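Local atomic coordinates of neural-cadherin (Drosophila melanogaster, PDB entry 3UBF), a protein that mediates calcium-dependent, homophilic adhesion between cells as a transmembrane cadherin, the present chain being a piece of its ectodomain built of three cadherin repeats. Residues G258-G263 with V269-E274. Numbering follows the deposited sequence.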
loop_
_atom_site.group_PDB
_atom_site.type_symbol
_atom_site.label_atom_id
_atom_site.label_comp_id
_atom_site.label_asym_id
_atom_site.label_seq_id
_atom_site.Cartn_x
_atom_site.Cartn_y
_atom_site.Cartn_z
ATOM N N GLY A 258 -10.836 18.284 -31.295
ATOM C CA GLY A 258 -9.651 19.002 -31.765
ATOM C C GLY A 258 -9.040 19.991 -30.780
ATOM O O GLY A 258 -8.072 20.675 -31.119
ATOM N N THR A 259 -9.599 20.072 -29.569
ATOM C CA THR A 259 -9.049 20.924 -28.513
ATOM C C THR A 259 -7.820 20.252 -27.902
ATOM O O THR A 259 -6.843 20.901 -27.536
ATOM C CB THR A 259 -10.096 21.218 -27.419
ATOM O OG1 THR A 259 -11.203 21.916 -27.996
ATOM C CG2 THR A 259 -9.504 22.079 -26.305
ATOM N N PHE A 260 -7.880 18.937 -27.805
ATOM C CA PHE A 260 -6.763 18.180 -27.305
ATOM C C PHE A 260 -6.304 17.186 -28.360
ATOM O O PHE A 260 -7.080 16.777 -29.232
ATOM C CB PHE A 260 -7.162 17.475 -26.008
ATOM C CG PHE A 260 -7.765 18.400 -24.987
ATOM C CD1 PHE A 260 -9.148 18.497 -24.848
ATOM C CD2 PHE A 260 -6.955 19.188 -24.176
ATOM C CE1 PHE A 260 -9.727 19.368 -23.908
ATOM C CE2 PHE A 260 -7.522 20.059 -23.233
ATOM C CZ PHE A 260 -8.911 20.149 -23.104
ATOM N N ASN A 261 -5.029 16.840 -28.310
ATOM C CA ASN A 261 -4.547 15.669 -29.015
ATOM C C ASN A 261 -3.708 14.819 -28.074
ATOM O O ASN A 261 -3.428 15.222 -26.945
ATOM C CB ASN A 261 -3.805 16.027 -30.319
ATOM C CG ASN A 261 -2.815 17.166 -30.149
ATOM O OD1 ASN A 261 -1.981 17.148 -29.245
ATOM N ND2 ASN A 261 -2.892 18.156 -31.033
ATOM N N ILE A 262 -3.348 13.628 -28.529
ATOM C CA ILE A 262 -2.531 12.718 -27.747
ATOM C C ILE A 262 -1.417 12.229 -28.650
ATOM O O ILE A 262 -1.611 12.094 -29.861
ATOM C CB ILE A 262 -3.354 11.526 -27.208
ATOM C CG1 ILE A 262 -2.536 10.740 -26.161
ATOM C CG2 ILE A 262 -3.843 10.635 -28.364
ATOM C CD1 ILE A 262 -3.330 9.739 -25.335
ATOM N N GLY A 263 -0.248 11.998 -28.065
ATOM C CA GLY A 263 0.885 11.462 -28.801
ATOM C C GLY A 263 0.637 10.006 -29.134
ATOM O O GLY A 263 0.425 9.201 -28.228
ATOM N N VAL A 269 -1.162 13.721 -23.691
ATOM C CA VAL A 269 -2.229 14.590 -24.156
ATOM C C VAL A 269 -1.765 16.046 -24.095
ATOM O O VAL A 269 -1.407 16.547 -23.034
ATOM C CB VAL A 269 -3.516 14.394 -23.318
ATOM C CG1 VAL A 269 -4.665 15.266 -23.841
ATOM C CG2 VAL A 269 -3.916 12.937 -23.320
ATOM N N LYS A 270 -1.759 16.717 -25.237
ATOM C CA LYS A 270 -1.452 18.143 -25.268
ATOM C C LYS A 270 -2.687 18.983 -25.578
ATOM O O LYS A 270 -3.694 18.471 -26.068
ATOM C CB LYS A 270 -0.329 18.445 -26.261
ATOM C CG LYS A 270 1.018 17.950 -25.799
ATOM C CD LYS A 270 2.097 18.187 -26.838
ATOM C CE LYS A 270 3.328 17.352 -26.534
ATOM N NZ LYS A 270 4.515 17.814 -27.302
ATOM N N LEU A 271 -2.599 20.270 -25.264
ATOM C CA LEU A 271 -3.607 21.239 -25.655
ATOM C C LEU A 271 -3.358 21.684 -27.091
ATOM O O LEU A 271 -2.272 22.160 -27.413
ATOM C CB LEU A 271 -3.554 22.445 -24.714
ATOM C CG LEU A 271 -4.609 23.545 -24.895
ATOM C CD1 LEU A 271 -6.030 22.986 -24.901
ATOM C CD2 LEU A 271 -4.454 24.588 -23.809
ATOM N N ALA A 272 -4.360 21.527 -27.951
ATOM C CA ALA A 272 -4.233 21.916 -29.363
ATOM C C ALA A 272 -4.733 23.331 -29.667
ATOM O O ALA A 272 -4.319 23.935 -30.658
ATOM C CB ALA A 272 -4.942 20.910 -30.248
ATOM N N LYS A 273 -5.620 23.854 -28.818
ATOM C CA LYS A 273 -6.259 25.156 -29.043
ATOM C C LYS A 273 -6.142 26.058 -27.820
ATOM O O LYS A 273 -5.966 25.566 -26.711
ATOM C CB LYS A 273 -7.743 24.967 -29.380
ATOM C CG LYS A 273 -8.013 24.344 -30.740
ATOM C CD LYS A 273 -9.485 23.981 -30.908
ATOM C CE LYS A 273 -9.754 23.495 -32.334
ATOM N NZ LYS A 273 -11.188 23.174 -32.569
ATOM N N GLU A 274 -6.250 27.373 -28.017
ATOM C CA GLU A 274 -6.375 28.310 -26.896
ATOM C C GLU A 274 -7.732 28.125 -26.221
ATOM O O GLU A 274 -8.697 27.717 -26.861
ATOM C CB GLU A 274 -6.199 29.765 -27.357
#
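With CG1 anti to the backbone N (chi1 -178°), Val269 sends that methyl back to CB of Phe260, 4.0 Å away, while its other methyl, CG2, meets CD1 of Ile262 at 3.8 Å. Leu271 also sets its CG anti to N (chi1 -176°), and its CD1 arrives obliquely at CE2 of the Phe260 ring, 3.7 Å off. These four side chains share one face of an antiparallel beta hairpin, strands 260-262 and 268-271, in the third cadherin repeat of the chain, a Greek-key beta sandwich. That face looks into the core: Phe260 meets Tyr286 edge-to-face, and Ile262 and Val269 both reach Leu250 of the opposing sheet. Strand 260-262 is the outermost of its sheet; on the far flank of strand 268-271, Val269 bonds through its backbone to Ile233 and Ile234 of strand 232-239, and Leu271 to Asp230 and Ser231 just ahead of it. An alanine in place of Val269 would lose both outer methyls and would probably open a gap between Phe260 and Ile262 on the core face. Asn261 and Lys270 form the hydrogen-bonded pair, exchanging N-H...O bonds in both directions; the one from Lys270 N to Asn261 O is 2.8 Å long. Their side chains lie on the outer face, where OD1 of Asn261 comes up against CB of Lys270 and ND2 sits by the Ala272 methyl. Beyond the strands, Ala272 and Lys273 stay beside Gly258 and Thr259. The extended Lys273 side chain passes Gly258, its CE 3.5 Å from the carbonyl O of that glycine. Thr259 lays CG2 over one face of the Phe260 ring, offset toward the rim. The carbonyl O of Thr259 takes two amides: Ala272 N at 2.6 Å, N-H...O angle 158°, and, weakly, Lys273 N at 3.4 Å.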